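Acetyltransferase (Agrobacterium tumefaciens, PDB 2FSR) probably transfers an acetyl group from acetyl-CoA to an acceptor that is not known. Local coordinates at residues P39-M42 against A43-P46; W70-F73 against C74-A78; P155-R158 against K159-A162. All blocks are in the same frame, centred on the assembly; numbering follows the deposited sequence. Where two conformers were deposited one is given.

Interaction 1. Residues P39-M42 against A43-P46; sequences PLAM and ADFP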
loop_
_atom_site.group_PDB
_atom_site.type_symbol
_atom_site.label_atom_id
_atom_site.label_comp_id
_atom_site.label_asym_id
_atom_site.label_seq_id
_atom_site.Cartn_x
_atom_site.Cartn_y
_atom_site.Cartn_z
ATOM N N PRO A 39 -0.440 -2.821 11.504
ATOM C CA PRO A 39 0.543 -1.728 11.549
ATOM C C PRO A 39 2.006 -2.147 11.449
ATOM O O PRO A 39 2.411 -3.208 11.924
ATOM C CB PRO A 39 0.268 -1.051 12.901
ATOM C CG PRO A 39 -1.155 -1.497 13.262
ATOM C CD PRO A 39 -1.283 -2.881 12.712
ATOM N N LEU A 40 2.786 -1.271 10.840
ATOM C CA LEU A 40 4.232 -1.425 10.761
ATOM C C LEU A 40 4.854 -1.475 12.153
ATOM O O LEU A 40 4.386 -0.804 13.088
ATOM C CB LEU A 40 4.846 -0.252 9.991
ATOM C CG LEU A 40 5.014 -0.427 8.481
ATOM C CD1 LEU A 40 3.650 -0.527 7.759
ATOM C CD2 LEU A 40 5.879 0.684 7.864
ATOM N N ALA A 41 5.914 -2.270 12.259
ATOM C CA ALA A 41 6.725 -2.357 13.469
ATOM C C ALA A 41 8.192 -2.425 13.089
ATOM O O ALA A 41 8.522 -2.824 11.977
ATOM C CB ALA A 41 6.343 -3.588 14.304
HETATM N N MSE A 42 9.080 -2.065 14.009
HETATM C CA MSE A 42 10.504 -2.108 13.682
HETATM C C MSE A 42 10.982 -3.485 13.264
HETATM O O MSE A 42 11.900 -3.581 12.438
HETATM C CB MSE A 42 11.375 -1.614 14.839
HETATM C CG MSE A 42 11.539 -0.152 14.884
HETATM SE SE MSE A 42 12.067 0.645 13.175
HETATM C CE MSE A 42 13.852 0.165 13.086
ATOM N N ALA A 43 10.382 -4.536 13.839
ATOM C CA ALA A 43 10.742 -5.915 13.483
ATOM C C ALA A 43 10.577 -6.186 11.997
ATOM O O ALA A 43 11.165 -7.146 11.471
ATOM C CB ALA A 43 9.933 -6.923 14.284
ATOM N N ASP A 44 9.740 -5.380 11.340
ATOM C CA ASP A 44 9.475 -5.550 9.924
ATOM C C ASP A 44 10.563 -4.936 9.031
ATOM O O ASP A 44 10.635 -5.242 7.826
ATOM C CB ASP A 44 8.158 -4.877 9.538
ATOM C CG ASP A 44 6.976 -5.389 10.327
ATOM O OD1 ASP A 44 6.898 -6.618 10.634
ATOM O OD2 ASP A 44 6.100 -4.549 10.627
ATOM N N PHE A 45 11.397 -4.060 9.585
ATOM C CA PHE A 45 12.338 -3.340 8.737
ATOM C C PHE A 45 13.382 -4.209 8.017
ATOM O O PHE A 45 13.682 -3.957 6.870
ATOM C CB PHE A 45 13.021 -2.161 9.452
ATOM C CG PHE A 45 13.718 -1.239 8.501
ATOM C CD1 PHE A 45 12.974 -0.531 7.550
ATOM C CD2 PHE A 45 15.110 -1.113 8.507
ATOM C CE1 PHE A 45 13.603 0.311 6.630
ATOM C CE2 PHE A 45 15.742 -0.282 7.595
ATOM C CZ PHE A 45 14.995 0.441 6.653
ATOM N N PRO A 46 13.965 -5.198 8.699
ATOM C CA PRO A 46 14.973 -5.978 7.998
ATOM C C PRO A 46 14.501 -6.637 6.694
ATOM O O PRO A 46 15.214 -6.531 5.688
ATOM C CB PRO A 46 15.402 -7.015 9.045
ATOM C CG PRO A 46 15.191 -6.312 10.349
ATOM C CD PRO A 46 13.882 -5.577 10.126
#
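A41 and D44 clasp each other through two bonds that run in opposite directions. The amide of D44 donates a hydrogen bond to A41 O (N to O 2.9 Å), while the amide of A41 is taken up by the carboxylate, with D44 OD2 2.8 Å from A41 N. The carboxylate turns back along the chain because D44 CG lies beside the backbone N and anti to the carbonyl carbon (chi1 -57°). A41 N meets OD2 from above the carboxylate plane, 38° out of it. One residue on, F45 N donates to M42 O at 2.9 Å, and the two i to i+3 bonds make consecutive beta turns that lead from strand 35-38 into helix 45-53.

The compact part lies round D44, the buried residue of the contact, whose OD2 is also salt-bridged to R38. The L40 side chain packs on F73 and D76 of helix 66-83. Within the two segments the outer side is much looser: A41, M42, A43 and P46 are exposed, and the selenomethionine M42, bent at chi2 and chi3, brings its CE no nearer than 4.4 Å to F45 CB, its side chain resting instead on W70 of helix 66-83. P46 CD lies 3.6 Å from M42 O.

With an amide and a guanidinium both drawing on it, D44 OD2 probably has its negative charge stabilised, which would keep the aspartate ionised despite its burial and helps to fix the rotation of the carboxylate at this entry to the helix.

Interaction 2. Residues W70-F73 against C74-A78; sequences WGVF and CHDLA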
loop_
_atom_site.group_PDB
_atom_site.type_symbol
_atom_site.label_atom_id
_atom_site.label_comp_id
_atom_site.label_asym_id
_atom_site.label_seq_id
_atom_site.Cartn_x
_atom_site.Cartn_y
_atom_site.Cartn_z
ATOM N N TRP A 70 14.653 3.773 4.448
ATOM C CA TRP A 70 14.186 4.221 5.749
ATOM C C TRP A 70 13.145 5.339 5.620
ATOM O O TRP A 70 12.122 5.313 6.311
ATOM C CB TRP A 70 15.375 4.664 6.608
ATOM C CG TRP A 70 15.006 5.163 7.982
ATOM C CD1 TRP A 70 15.192 6.430 8.475
ATOM C CD2 TRP A 70 14.366 4.411 9.036
ATOM N NE1 TRP A 70 14.704 6.519 9.767
ATOM C CE2 TRP A 70 14.194 5.298 10.137
ATOM C CE3 TRP A 70 13.909 3.084 9.158
ATOM C CZ2 TRP A 70 13.610 4.894 11.343
ATOM C CZ3 TRP A 70 13.321 2.693 10.362
ATOM C CH2 TRP A 70 13.183 3.594 11.446
ATOM N N GLY A 71 13.403 6.300 4.744
ATOM C CA GLY A 71 12.424 7.367 4.529
ATOM C C GLY A 71 11.074 6.846 4.049
ATOM O O GLY A 71 10.046 7.285 4.557
ATOM N N VAL A 72 11.054 5.923 3.084
ATOM C CA VAL A 72 9.757 5.351 2.655
ATOM C C VAL A 72 9.060 4.586 3.788
ATOM O O VAL A 72 7.846 4.708 3.988
ATOM C CB VAL A 72 9.918 4.431 1.419
ATOM C CG1 VAL A 72 8.554 3.891 0.961
ATOM C CG2 VAL A 72 10.571 5.210 0.269
ATOM N N PHE A 73 9.823 3.799 4.550
ATOM C CA PHE A 73 9.237 3.030 5.661
ATOM C C PHE A 73 8.603 3.989 6.678
ATOM O O PHE A 73 7.511 3.752 7.189
ATOM C CB PHE A 73 10.344 2.186 6.297
ATOM C CG PHE A 73 9.870 1.124 7.260
ATOM C CD1 PHE A 73 9.285 -0.075 6.793
ATOM C CD2 PHE A 73 10.097 1.276 8.633
ATOM C CE1 PHE A 73 8.894 -1.082 7.689
ATOM C CE2 PHE A 73 9.716 0.263 9.541
ATOM C CZ PHE A 73 9.106 -0.914 9.061
ATOM N N CYS A 74 9.307 5.082 6.969
ATOM C CA CYS A 74 8.760 6.071 7.895
ATOM C C CYS A 74 7.524 6.800 7.331
ATOM O O CYS A 74 6.554 7.015 8.081
ATOM C CB CYS A 74 9.820 7.072 8.284
ATOM S SG CYS A 74 11.127 6.366 9.373
ATOM N N HIS A 75 7.555 7.116 6.035
ATOM C CA HIS A 75 6.390 7.687 5.322
ATOM C C HIS A 75 5.211 6.707 5.432
ATOM O O HIS A 75 4.069 7.104 5.715
ATOM C CB HIS A 75 6.795 7.954 3.869
ATOM C CG HIS A 75 5.660 7.920 2.896
ATOM N ND1 HIS A 75 5.089 9.072 2.394
ATOM C CD2 HIS A 75 5.022 6.880 2.305
ATOM C CE1 HIS A 75 4.135 8.738 1.536
ATOM N NE2 HIS A 75 4.092 7.417 1.445
ATOM N N ASP A 76 5.507 5.420 5.237
ATOM C CA ASP A 76 4.469 4.389 5.275
ATOM C C ASP A 76 3.691 4.366 6.615
ATOM O O ASP A 76 2.475 4.214 6.659
ATOM C CB ASP A 76 5.104 3.021 5.029
ATOM C CG ASP A 76 5.565 2.807 3.582
ATOM O OD1 ASP A 76 5.062 3.499 2.660
ATOM O OD2 ASP A 76 6.401 1.891 3.360
ATOM N N LEU A 77 4.427 4.527 7.721
ATOM C CA LEU A 77 3.835 4.563 9.041
ATOM C C LEU A 77 3.213 5.932 9.308
ATOM O O LEU A 77 2.058 6.013 9.725
ATOM C CB LEU A 77 4.903 4.211 10.097
ATOM C CG LEU A 77 4.484 4.209 11.572
ATOM C CD1 LEU A 77 4.368 5.602 12.170
ATOM C CD2 LEU A 77 3.177 3.413 11.829
ATOM N N ALA A 78 3.967 6.999 9.033
ATOM C CA ALA A 78 3.550 8.369 9.378
ATOM C C ALA A 78 2.298 8.862 8.659
ATOM O O ALA A 78 1.586 9.739 9.180
ATOM C CB ALA A 78 4.685 9.357 9.156
#
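Two first torsions bring a sulfur over an indole. In W70, CG stands opposite the backbone N (chi1 179°), which lays the ring along the outside of helix 66-83, and one turn later C74 has its SG next to the backbone N (chi1 -70°), directed back at that ring. SG comes down over one face of the indole, 3.6 Å from the centroid of the six-membered ring of W70 and 25° off its normal. It sits toward the rim near the ring fusion, where W70 CE2 to C74 SG measures 3.3 Å. The backbone bond from C74 N to W70 O, 2.9 Å long, ties the same two residues together, so sulfur and ring are held in step by the helix itself. Elsewhere the indole meets the F45 ring edge-to-face.

On another side of the helix, V72 and D76 are paired in the same i, i+4 spacing. D76 N reaches V72 O at 2.7 Å, and the carboxylate folds over that carbonyl, with D76 OD2 3.2 Å from V72 O; these are two acceptors, and D76 OD2 is bonded instead to Q101 NE2. V72 CG1 approaches the carboxylate at 3.8 Å from D76 OD2. H75 places V72 O at the edge of its imidazole, near the ring plane, while its NE2 is hydrogen-bonded to N105 OD1.

The polarisable sulfur rests on part of one indole face, a contact probably dominated by dispersion, while the polar ends of H75 and D76 gain their bonds from residues of the adjoining sheet, strand 97-105, docking the helix on it.

Interaction 3. Residues P155-R158 against K159-A162; sequences PQNR and KSAA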
loop_
_atom_site.group_PDB
_atom_site.type_symbol
_atom_site.label_atom_id
_atom_site.label_comp_id
_atom_site.label_asym_id
_atom_site.label_seq_id
_atom_site.Cartn_x
_atom_site.Cartn_y
_atom_site.Cartn_z
ATOM N N PRO A 155 5.396 1.719 -17.068
ATOM C CA PRO A 155 4.792 1.102 -18.263
ATOM C C PRO A 155 5.351 -0.287 -18.583
ATOM O O PRO A 155 4.772 -1.003 -19.409
ATOM C CB PRO A 155 5.113 2.095 -19.387
ATOM C CG PRO A 155 6.322 2.811 -18.922
ATOM C CD PRO A 155 6.192 2.910 -17.428
ATOM N N GLN A 156 6.452 -0.666 -17.942
ATOM C CA GLN A 156 7.035 -1.995 -18.153
ATOM C C GLN A 156 6.571 -3.007 -17.098
ATOM O O GLN A 156 6.740 -4.219 -17.263
ATOM C CB GLN A 156 8.572 -1.924 -18.240
ATOM C CG GLN A 156 9.316 -1.893 -16.905
ATOM C CD GLN A 156 9.242 -0.548 -16.189
ATOM O OE1 GLN A 156 9.206 -0.499 -14.961
ATOM N NE2 GLN A 156 9.225 0.544 -16.952
ATOM N N ASN A 157 5.968 -2.501 -16.023
ATOM C CA ASN A 157 5.547 -3.332 -14.905
ATOM C C ASN A 157 4.245 -4.100 -15.197
ATOM O O ASN A 157 3.138 -3.622 -14.909
ATOM C CB ASN A 157 5.385 -2.447 -13.667
ATOM C CG ASN A 157 5.229 -3.230 -12.394
ATOM O OD1 ASN A 157 4.897 -4.423 -12.390
ATOM N ND2 ASN A 157 5.435 -2.540 -11.276
ATOM N N ARG A 158 4.381 -5.288 -15.778
ATOM C CA ARG A 158 3.212 -6.063 -16.180
ATOM C C ARG A 158 2.410 -6.587 -14.997
ATOM O O ARG A 158 1.182 -6.568 -15.020
ATOM C CB ARG A 158 3.636 -7.235 -17.080
ATOM C CG ARG A 158 4.345 -6.812 -18.345
ATOM C CD ARG A 158 3.397 -6.126 -19.323
ATOM N NE ARG A 158 4.074 -5.890 -20.593
ATOM C CZ ARG A 158 4.461 -4.701 -21.047
ATOM N NH1 ARG A 158 4.228 -3.587 -20.351
ATOM N NH2 ARG A 158 5.082 -4.622 -22.215
ATOM N N LYS A 159 3.111 -7.055 -13.966
ATOM C CA LYS A 159 2.481 -7.655 -12.800
ATOM C C LYS A 159 1.570 -6.657 -12.070
ATOM O O LYS A 159 0.440 -6.998 -11.700
ATOM C CB LYS A 159 3.544 -8.204 -11.832
ATOM C CG LYS A 159 4.421 -9.321 -12.418
ATOM C CD LYS A 159 5.247 -10.033 -11.315
ATOM C CE LYS A 159 5.846 -11.368 -11.811
ATOM N NZ LYS A 159 7.125 -11.213 -12.572
ATOM N N SER A 160 2.066 -5.437 -11.871
ATOM C CA SER A 160 1.270 -4.406 -11.194
ATOM C C SER A 160 0.093 -3.904 -12.027
ATOM O O SER A 160 -0.983 -3.676 -11.495
ATOM C CB SER A 160 2.130 -3.237 -10.700
ATOM O OG SER A 160 3.018 -3.668 -9.675
ATOM N N ALA A 161 0.313 -3.737 -13.330
ATOM C CA ALA A 161 -0.759 -3.393 -14.248
ATOM C C ALA A 161 -1.886 -4.443 -14.197
ATOM O O ALA A 161 -3.058 -4.092 -14.200
ATOM C CB ALA A 161 -0.224 -3.244 -15.679
ATOM N N ALA A 162 -1.524 -5.727 -14.166
ATOM C CA ALA A 162 -2.552 -6.777 -14.103
ATOM C C ALA A 162 -3.387 -6.736 -12.809
ATOM O O ALA A 162 -4.621 -6.865 -12.840
ATOM C CB ALA A 162 -1.930 -8.155 -14.309
#
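N157 OD1 is the polar atom on which S160 closes. The amide of S160 donates to it at 3.1 Å (S160 N to N157 OD1) in a nearly straight bond, with an N-H...O angle of 164°. S160 OG also lies 3.4 Å from N157 OD1, but this second link is weak and its proton may go elsewhere. The serine amide comes from above the plane of the side-chain amide, 54° out of it, so it is not aimed at a lone pair. The asparagine reaches forward because its CG is anti to the backbone N (chi1 -168°), which carries the amide group past K159 to the first turn. S160 sets its CB against both ends of that group, 3.4 Å from N157 ND2 on one side.

This is an N-cap. N157, the centre of an inverse gamma turn, ends the loop after strand 149-153, and its oxygen serves a backbone N-H that has no carbonyl earlier in the helix to bind. The pattern N-x-x-S at the start of the helix after this strand is a familiar feature of GNAT acetyltransferases, in many of which this region lies close to the bound coenzyme A; a similar placement is probable here.

From N157 onward the regular i to i+4 bonds take over: A161 N reaches N157 O at 3.2 Å and A162 N reaches R158 O at 3.0 Å. A161 CB lies 3.5 Å from N157 O. R158 bends at chi2 and doubles back to the loop, where NH1 makes a weak bond of 2.8 Å to P155 O, with that carbonyl oxygen at the edge of the guanidinium group and in its plane.

Interactions 1 and 2 belong to one packed neighbourhood: their centres are 11 Å apart, and the start of helix 45-53 lies against helix 66-83. F45 meets F73 edge-to-face, A41 O lies 3.5 Å from F73 CZ, and M42 SE lies 3.6 Å from W70 CH2. Interaction 3 stands apart, at the start of helix 158-166, centred about 27 Å from interaction 1 and 24 Å from interaction 2; its nearest atoms are about 18 Å and 14 Å away from theirs. A diethylene glycol molecule, probably from the crystallisation liquor, lies next to G71 of interaction 2.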